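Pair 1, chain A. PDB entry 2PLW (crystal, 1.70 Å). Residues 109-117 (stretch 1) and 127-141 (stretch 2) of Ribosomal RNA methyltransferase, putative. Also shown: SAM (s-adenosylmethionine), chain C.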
# COMPACT_ATOMS: atom_id res chain seq x y z
N ILE A 109 6.77 -5.97 0.91
CA ILE A 109 6.44 -4.76 0.21
C ILE A 109 4.96 -4.52 0.39
O ILE A 109 4.13 -5.38 0.05
CB ILE A 109 6.76 -4.85 -1.31
CG1 ILE A 109 8.23 -5.24 -1.52
CG2 ILE A 109 6.41 -3.55 -2.00
CD1 ILE A 109 8.54 -5.74 -2.97
N ILE A 110 4.64 -3.38 0.98
CA ILE A 110 3.24 -3.01 1.16
C ILE A 110 3.01 -1.72 0.39
O ILE A 110 3.64 -0.71 0.67
CB ILE A 110 2.86 -2.89 2.64
CG1 ILE A 110 2.96 -4.25 3.33
CG2 ILE A 110 1.42 -2.35 2.78
CD1 ILE A 110 2.75 -4.15 4.88
N LEU A 111 2.10 -1.80 -0.57
CA LEU A 111 1.75 -0.67 -1.44
C LEU A 111 0.30 -0.28 -1.17
O LEU A 111 -0.56 -1.13 -0.97
CB LEU A 111 1.88 -1.07 -2.91
CG LEU A 111 3.20 -1.74 -3.35
CD1 LEU A 111 3.15 -2.28 -4.78
CD2 LEU A 111 4.39 -0.79 -3.19
N SER A 112 0.04 1.02 -1.19
CA SER A 112 -1.33 1.48 -1.13
C SER A 112 -1.59 2.57 -2.15
O SER A 112 -0.96 3.64 -2.13
CB SER A 112 -1.69 1.98 0.27
OG SER A 112 -2.94 2.63 0.22
N ASP A 113 -2.53 2.28 -3.04
CA ASP A 113 -3.08 3.26 -3.96
C ASP A 113 -4.51 3.63 -3.52
O ASP A 113 -5.28 4.18 -4.32
CB ASP A 113 -3.11 2.68 -5.39
CG ASP A 113 -3.31 3.74 -6.46
OD1 ASP A 113 -2.77 4.86 -6.28
OD2 ASP A 113 -3.98 3.43 -7.48
N ALA A 114 -4.86 3.37 -2.26
CA ALA A 114 -6.21 3.67 -1.76
C ALA A 114 -6.43 5.18 -1.62
O ALA A 114 -5.50 5.94 -1.42
CB ALA A 114 -6.45 2.99 -0.39
N ALA A 115 -7.69 5.59 -1.75
CA ALA A 115 -8.07 6.98 -1.53
C ALA A 115 -9.51 7.04 -1.01
O ALA A 115 -10.29 6.12 -1.24
CB ALA A 115 -7.91 7.80 -2.82
N VAL A 116 -9.83 8.09 -0.26
CA VAL A 116 -11.18 8.29 0.25
C VAL A 116 -11.91 9.22 -0.73
O VAL A 116 -11.29 10.13 -1.26
CB VAL A 116 -11.18 8.84 1.70
CG1 VAL A 116 -11.23 7.69 2.69
CG2 VAL A 116 -9.95 9.70 1.97
N PRO A 117 -13.22 8.98 -0.98
CA PRO A 117 -14.00 9.87 -1.86
C PRO A 117 -13.90 11.34 -1.44
O PRO A 117 -13.97 11.64 -0.25
CB PRO A 117 -15.44 9.39 -1.66
CG PRO A 117 -15.29 7.93 -1.28
CD PRO A 117 -14.03 7.85 -0.47
N LEU A 127 -7.64 16.12 5.46
CA LEU A 127 -7.74 15.49 6.79
C LEU A 127 -8.26 14.05 6.70
O LEU A 127 -7.75 13.14 7.40
CB LEU A 127 -8.62 16.30 7.75
CG LEU A 127 -8.55 15.89 9.23
CD1 LEU A 127 -7.13 16.16 9.73
CD2 LEU A 127 -9.61 16.66 10.04
N ASN A 128 -9.27 13.84 5.86
CA ASN A 128 -9.79 12.48 5.64
C ASN A 128 -8.72 11.57 5.07
O ASN A 128 -8.65 10.40 5.42
CB ASN A 128 -10.98 12.46 4.69
CG ASN A 128 -12.20 13.16 5.26
OD1 ASN A 128 -12.25 13.47 6.44
ND2 ASN A 128 -13.20 13.39 4.39
N SER A 129 -7.95 12.11 4.13
CA SER A 129 -6.83 11.39 3.53
C SER A 129 -5.79 11.05 4.59
O SER A 129 -5.20 9.96 4.56
CB SER A 129 -6.19 12.22 2.41
OG SER A 129 -5.07 11.57 1.81
N CYS A 130 -5.52 11.99 5.49
CA CYS A 130 -4.60 11.74 6.61
C CYS A 130 -5.10 10.58 7.46
O CYS A 130 -4.33 9.69 7.85
CB CYS A 130 -4.48 13.01 7.46
SG CYS A 130 -3.49 14.25 6.62
N GLU A 131 -6.40 10.58 7.71
CA GLU A 131 -7.02 9.57 8.57
C GLU A 131 -6.84 8.18 7.94
O GLU A 131 -6.44 7.25 8.62
CB GLU A 131 -8.50 9.85 8.83
CG GLU A 131 -9.14 8.75 9.69
CD GLU A 131 -10.63 8.99 10.02
OE1 GLU A 131 -11.40 9.37 9.11
OE2 GLU A 131 -11.01 8.74 11.19
N LEU A 132 -7.09 8.09 6.63
CA LEU A 132 -6.93 6.84 5.90
C LEU A 132 -5.47 6.42 5.91
O LEU A 132 -5.16 5.24 6.11
CB LEU A 132 -7.43 6.98 4.46
CG LEU A 132 -7.24 5.73 3.57
CD1 LEU A 132 -7.87 4.50 4.22
CD2 LEU A 132 -7.85 5.98 2.22
N THR A 133 -4.58 7.38 5.69
CA THR A 133 -3.15 7.10 5.68
C THR A 133 -2.68 6.55 7.04
O THR A 133 -1.89 5.62 7.12
CB THR A 133 -2.36 8.35 5.28
OG1 THR A 133 -2.72 8.69 3.94
CG2 THR A 133 -0.86 8.06 5.34
N LEU A 134 -3.20 7.14 8.11
CA LEU A 134 -2.88 6.66 9.45
C LEU A 134 -3.42 5.23 9.65
O LEU A 134 -2.71 4.42 10.21
CB LEU A 134 -3.41 7.64 10.52
CG LEU A 134 -2.60 8.93 10.61
CD1 LEU A 134 -3.34 9.98 11.46
CD2 LEU A 134 -1.20 8.63 11.18
N SER A 135 -4.65 4.94 9.19
CA SER A 135 -5.23 3.59 9.32
C SER A 135 -4.39 2.56 8.60
O SER A 135 -4.06 1.51 9.16
CB SER A 135 -6.69 3.53 8.81
OG SER A 135 -7.52 4.30 9.67
N ILE A 136 -4.00 2.89 7.36
CA ILE A 136 -3.21 1.98 6.57
C ILE A 136 -1.83 1.82 7.19
O ILE A 136 -1.31 0.71 7.26
CB ILE A 136 -3.09 2.45 5.10
CG1 ILE A 136 -4.46 2.36 4.41
CG2 ILE A 136 -2.11 1.55 4.34
CD1 ILE A 136 -4.52 3.16 3.11
N THR A 137 -1.24 2.91 7.68
CA THR A 137 0.07 2.85 8.37
C THR A 137 0.06 1.97 9.64
O THR A 137 0.94 1.15 9.86
CB THR A 137 0.57 4.28 8.67
OG1 THR A 137 0.66 4.99 7.42
CG2 THR A 137 1.93 4.28 9.42
N HIS A 138 -1.01 2.09 10.43
CA HIS A 138 -1.19 1.27 11.62
C HIS A 138 -1.26 -0.21 11.27
O HIS A 138 -0.68 -1.04 11.96
CB HIS A 138 -2.46 1.71 12.34
CG HIS A 138 -2.68 0.99 13.63
ND1 HIS A 138 -2.02 1.32 14.79
CD2 HIS A 138 -3.47 -0.07 13.93
CE1 HIS A 138 -2.40 0.50 15.76
NE2 HIS A 138 -3.28 -0.35 15.26
N PHE A 139 -1.99 -0.54 10.20
CA PHE A 139 -2.11 -1.90 9.73
C PHE A 139 -0.73 -2.38 9.19
O PHE A 139 -0.26 -3.49 9.50
CB PHE A 139 -3.21 -1.96 8.67
CG PHE A 139 -3.17 -3.18 7.82
CD1 PHE A 139 -3.73 -4.36 8.27
CD2 PHE A 139 -2.50 -3.17 6.60
CE1 PHE A 139 -3.70 -5.50 7.50
CE2 PHE A 139 -2.44 -4.32 5.81
CZ PHE A 139 -3.04 -5.48 6.26
N MET A 140 -0.08 -1.52 8.41
CA MET A 140 1.25 -1.81 7.84
C MET A 140 2.27 -2.23 8.91
O MET A 140 2.99 -3.24 8.77
CB MET A 140 1.75 -0.58 7.02
CG MET A 140 3.27 -0.68 6.58
SD MET A 140 4.45 -0.33 7.81
CE MET A 140 4.12 1.39 8.16
N GLU A 141 2.31 -1.47 10.00
CA GLU A 141 3.24 -1.75 11.08
C GLU A 141 3.13 -3.16 11.62
O GLU A 141 4.12 -3.73 12.11
CB GLU A 141 2.97 -0.80 12.23
CG GLU A 141 3.68 0.51 12.20
CD GLU A 141 3.81 1.04 13.61
OE1 GLU A 141 2.76 1.30 14.22
OE2 GLU A 141 4.96 1.11 14.14
N SAM C . -4.24 0.70 -7.87
CA SAM C . -5.55 0.23 -8.43
C SAM C . -5.39 -0.40 -9.82
O SAM C . -4.34 -0.20 -10.44
OXT SAM C . -6.25 -1.12 -10.33
CB SAM C . -6.53 1.42 -8.48
CG SAM C . -6.93 1.77 -7.05
SD SAM C . -8.37 2.85 -6.90
CE SAM C . -7.62 4.37 -7.52
C5' SAM C . -8.43 3.16 -5.12
C4' SAM C . -9.08 1.98 -4.38
O4' SAM C . -8.88 2.18 -2.98
C3' SAM C . -10.60 1.81 -4.59
O3' SAM C . -10.88 0.63 -5.32
C2' SAM C . -11.17 1.75 -3.17
O2' SAM C . -12.21 0.80 -2.94
C1' SAM C . -9.93 1.44 -2.35
N9 SAM C . -10.00 1.80 -0.93
C8 SAM C . -10.29 3.02 -0.36
N7 SAM C . -10.19 2.90 0.98
C5 SAM C . -9.84 1.62 1.26
C6 SAM C . -9.59 0.93 2.45
N6 SAM C . -9.69 1.53 3.63
N1 SAM C . -9.23 -0.39 2.42
C2 SAM C . -9.10 -1.07 1.22
N3 SAM C . -9.33 -0.39 0.04
C4 SAM C . -9.71 0.92 0.07
O HOH W 1 -12.41 12.92 1.62

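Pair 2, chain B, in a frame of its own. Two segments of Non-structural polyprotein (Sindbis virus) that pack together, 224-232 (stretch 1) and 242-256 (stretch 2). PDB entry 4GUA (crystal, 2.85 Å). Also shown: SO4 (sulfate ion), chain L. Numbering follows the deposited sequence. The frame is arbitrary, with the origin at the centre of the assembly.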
# COMPACT_ATOMS: atom_id res chain seq x y z
N LEU B 224 12.51 20.53 3.14
CA LEU B 224 11.40 20.30 2.23
C LEU B 224 11.89 20.20 0.80
O LEU B 224 12.59 21.08 0.29
CB LEU B 224 10.36 21.41 2.34
CG LEU B 224 9.14 21.21 1.43
CD1 LEU B 224 8.39 19.94 1.80
CD2 LEU B 224 8.21 22.42 1.48
N VAL B 225 11.52 19.10 0.15
CA VAL B 225 11.77 18.93 -1.28
C VAL B 225 10.43 18.80 -1.98
O VAL B 225 9.57 18.07 -1.53
CB VAL B 225 12.60 17.67 -1.57
CG1 VAL B 225 12.78 17.49 -3.08
CG2 VAL B 225 13.95 17.75 -0.88
N PHE B 226 10.26 19.50 -3.10
CA PHE B 226 8.99 19.55 -3.81
C PHE B 226 9.26 19.19 -5.27
O PHE B 226 9.86 19.97 -6.01
CB PHE B 226 8.40 20.95 -3.67
CG PHE B 226 7.12 21.15 -4.41
CD1 PHE B 226 5.95 20.52 -4.00
CD2 PHE B 226 7.07 21.98 -5.52
CE1 PHE B 226 4.76 20.71 -4.69
CE2 PHE B 226 5.88 22.17 -6.22
CZ PHE B 226 4.73 21.53 -5.80
N ILE B 227 8.82 18.00 -5.68
CA ILE B 227 8.98 17.53 -7.04
C ILE B 227 7.69 17.83 -7.79
O ILE B 227 6.65 17.24 -7.50
CB ILE B 227 9.22 16.00 -7.10
CG1 ILE B 227 10.27 15.56 -6.08
CG2 ILE B 227 9.60 15.57 -8.51
CD1 ILE B 227 11.60 16.22 -6.27
N ASN B 228 7.75 18.77 -8.72
CA ASN B 228 6.58 19.21 -9.47
C ASN B 228 6.46 18.59 -10.87
O ASN B 228 5.61 19.01 -11.65
CB ASN B 228 6.57 20.73 -9.56
CG ASN B 228 5.18 21.29 -9.78
OD1 ASN B 228 4.18 20.62 -9.52
ND2 ASN B 228 5.11 22.52 -10.27
N ILE B 229 7.35 17.65 -11.19
CA ILE B 229 7.41 17.07 -12.53
C ILE B 229 6.25 16.12 -12.82
O ILE B 229 6.00 15.16 -12.08
CB ILE B 229 8.71 16.28 -12.72
CG1 ILE B 229 9.94 17.16 -12.47
CG2 ILE B 229 8.76 15.72 -14.13
CD1 ILE B 229 10.10 18.30 -13.46
N GLY B 230 5.54 16.41 -13.91
CA GLY B 230 4.41 15.61 -14.34
C GLY B 230 4.68 14.74 -15.55
O GLY B 230 5.76 14.82 -16.15
N THR B 231 3.69 13.91 -15.89
CA THR B 231 3.73 13.02 -17.06
C THR B 231 2.49 13.21 -17.94
O THR B 231 1.38 13.36 -17.42
CB THR B 231 3.76 11.55 -16.60
OG1 THR B 231 5.03 11.27 -16.01
CG2 THR B 231 3.50 10.58 -17.75
N LYS B 232 2.65 13.12 -19.26
CA LYS B 232 1.56 13.51 -20.17
C LYS B 232 0.49 12.43 -20.22
O LYS B 232 0.79 11.24 -20.34
CB LYS B 232 2.08 13.77 -21.59
N GLU B 242 1.15 4.29 -15.02
CA GLU B 242 2.18 3.46 -15.64
C GLU B 242 3.31 4.32 -16.19
O GLU B 242 4.47 4.11 -15.84
CB GLU B 242 1.58 2.61 -16.77
CG GLU B 242 0.64 1.50 -16.30
CD GLU B 242 0.13 0.64 -17.46
OE1 GLU B 242 -0.45 1.20 -18.42
OE2 GLU B 242 0.31 -0.60 -17.42
N ASP B 243 2.98 5.30 -17.03
CA ASP B 243 3.98 6.17 -17.64
C ASP B 243 4.77 6.96 -16.61
O ASP B 243 5.92 7.31 -16.83
CB ASP B 243 3.32 7.17 -18.60
CG ASP B 243 2.84 6.53 -19.88
OD1 ASP B 243 3.29 5.41 -20.19
OD2 ASP B 243 2.02 7.15 -20.58
N HIS B 244 4.11 7.30 -15.51
CA HIS B 244 4.72 8.10 -14.46
C HIS B 244 5.56 7.30 -13.48
O HIS B 244 6.46 7.85 -12.86
CB HIS B 244 3.64 8.88 -13.70
CG HIS B 244 4.19 9.92 -12.78
ND1 HIS B 244 4.96 10.98 -13.22
CD2 HIS B 244 4.11 10.05 -11.43
CE1 HIS B 244 5.31 11.73 -12.19
NE2 HIS B 244 4.81 11.18 -11.09
N ALA B 245 5.27 6.01 -13.33
CA ALA B 245 5.90 5.18 -12.29
C ALA B 245 7.42 5.32 -12.20
O ALA B 245 7.95 5.61 -11.13
CB ALA B 245 5.52 3.73 -12.49
N ALA B 246 8.11 5.10 -13.31
CA ALA B 246 9.57 5.19 -13.29
C ALA B 246 10.01 6.61 -12.94
O ALA B 246 11.01 6.80 -12.25
CB ALA B 246 10.17 4.77 -14.63
N THR B 247 9.28 7.61 -13.42
CA THR B 247 9.58 9.00 -13.10
C THR B 247 9.50 9.24 -11.60
O THR B 247 10.39 9.85 -11.00
CB THR B 247 8.58 9.95 -13.77
OG1 THR B 247 8.72 9.86 -15.20
CG2 THR B 247 8.83 11.39 -13.32
N LEU B 248 8.45 8.70 -11.00
CA LEU B 248 8.16 8.90 -9.60
C LEU B 248 9.32 8.37 -8.78
O LEU B 248 9.83 9.05 -7.89
CB LEU B 248 6.88 8.14 -9.25
CG LEU B 248 6.37 8.20 -7.81
CD1 LEU B 248 6.06 9.63 -7.40
CD2 LEU B 248 5.14 7.32 -7.67
N LYS B 249 9.74 7.15 -9.11
CA LYS B 249 10.83 6.50 -8.40
C LYS B 249 12.17 7.22 -8.56
O LYS B 249 12.89 7.44 -7.59
CB LYS B 249 10.99 5.06 -8.87
CG LYS B 249 12.05 4.30 -8.09
CD LYS B 249 12.19 2.88 -8.59
CE LYS B 249 13.14 2.08 -7.71
NZ LYS B 249 13.29 0.69 -8.19
N THR B 250 12.48 7.63 -9.79
CA THR B 250 13.77 8.23 -10.11
C THR B 250 13.95 9.55 -9.36
O THR B 250 14.97 9.78 -8.70
CB THR B 250 13.90 8.51 -11.62
OG1 THR B 250 13.72 7.30 -12.37
CG2 THR B 250 15.25 9.10 -11.94
N LEU B 251 12.96 10.43 -9.50
CA LEU B 251 13.01 11.76 -8.92
C LEU B 251 12.88 11.70 -7.41
O LEU B 251 13.48 12.51 -6.70
CB LEU B 251 11.93 12.66 -9.50
CG LEU B 251 12.05 12.99 -10.99
CD1 LEU B 251 10.96 13.95 -11.40
CD2 LEU B 251 13.42 13.58 -11.32
N SER B 252 12.10 10.75 -6.91
CA SER B 252 11.98 10.53 -5.47
C SER B 252 13.33 10.09 -4.90
O SER B 252 13.72 10.52 -3.82
CB SER B 252 10.91 9.48 -5.18
OG SER B 252 9.62 9.96 -5.53
N ARG B 253 14.03 9.23 -5.63
CA ARG B 253 15.31 8.70 -5.18
C ARG B 253 16.36 9.82 -5.13
O ARG B 253 17.13 9.92 -4.17
CB ARG B 253 15.80 7.60 -6.13
CG ARG B 253 17.19 7.07 -5.82
CD ARG B 253 17.26 6.40 -4.45
NE ARG B 253 18.62 5.96 -4.12
CZ ARG B 253 19.54 6.73 -3.55
NH1 ARG B 253 19.28 8.00 -3.25
NH2 ARG B 253 20.74 6.24 -3.28
N SER B 254 16.37 10.65 -6.16
CA SER B 254 17.29 11.77 -6.20
C SER B 254 16.98 12.73 -5.06
O SER B 254 17.88 13.30 -4.45
CB SER B 254 17.21 12.50 -7.54
OG SER B 254 17.73 11.71 -8.60
N ALA B 255 15.69 12.92 -4.78
CA ALA B 255 15.26 13.85 -3.75
C ALA B 255 15.73 13.39 -2.38
O ALA B 255 16.07 14.21 -1.52
CB ALA B 255 13.75 14.02 -3.77
N LEU B 256 15.71 12.07 -2.15
CA LEU B 256 16.19 11.51 -0.88
C LEU B 256 17.63 11.88 -0.55
O LEU B 256 17.99 12.00 0.63
CB LEU B 256 16.02 10.00 -0.85
CG LEU B 256 14.58 9.49 -0.85
CD1 LEU B 256 14.57 7.98 -0.94
CD2 LEU B 256 13.85 9.95 0.40
S SO4 L . 15.13 -0.57 -11.23
O1 SO4 L . 15.73 -1.86 -10.90
O2 SO4 L . 15.64 -0.08 -12.52
O3 SO4 L . 13.68 -0.73 -11.33
O4 SO4 L . 15.47 0.41 -10.20

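A backbone arrangement fixes where side chains must meet, but not which side chains meet there. Pair 1, from a putative ribosomal RNA methyltransferase, and pair 2, from the Sindbis virus non-structural polyprotein, make the point well. In each, a short strand runs into a loop, and the whole segment lies against a helix; 14 central residues superpose with an RMSD of 0.9 Å, and the buried areas are nearly equal, 416 and 423 Å². Alternate residues of the first stretch point toward the helix, which answers with residues spaced three or four apart.

Near the start of the strand, Ile A110 matches Val B225, and on the helix Met A140 matches Ala B255. Pair 1 joins two long side chains, Ile A110 CD1 lying 3.9 Å from Met A140 CG; pair 2 joins two short ones, Val B225 CG1 lying 3.7 Å from Ala B255 CB. The shorter residues go with a closer backbone, Val B225 CA lying 6.6 Å from Ala B255 CA against 7.1 Å from Ile A110 CA to Met A140 CA.

The next inward position sets Ser A112 against Ile B227, facing the matched Ile A136 and Leu B251. In pair 1 the small serine receives the end of the isoleucine, with Ser A112 OG 3.3 Å from Ile A136 CD1. In pair 2 the bulk comes from both sides: Ile B227 CG2 is 3.6 Å from Leu B251 CD1, while Ile B227 CD1 also reaches Ala B255 CB at 4.0 Å.

Ala A114 and Ile B229 then divide the space differently. Ala A114 CB touches two large helix residues, at 4.0 Å from Ile A136 CD1 and 4.2 Å from Leu A132 CD2. Thr B247, the match of Leu A132, is smaller, and the larger loop residue faces it more loosely, Ile B229 CG2 lying 4.4 Å from Thr B247 CG2. Both pairs keep the contact with the matched Ile A136 and Leu B251, closer in pair 2, where Ile B229 CB is 3.5 Å from Leu B251 CD1.

A change of chemistry comes at Val A116 and Thr B231. Val A116 CG1 packs 3.8 Å from Leu A132 CD2, and Val A116 CG2 lies 4.0 Å from Asn A128 CB. Thr B231 keeps a carbon contact at the matched helix position, Thr B231 CG2 being 3.5 Å from Asp B243 CB, but its hydroxyl forms a hydrogen bond with the imidazole, Thr B231 OG1 to His B244 ND1 at 2.8 Å, approaching at the ring edge. Ser A129 occupies the histidine's place in pair 1, where no direct hydrogen bond joins the stretches. One fold of the backbone thus accommodates a contact without a direct hydrogen bond and one in which a single hydrogen bond is added to apolar packing.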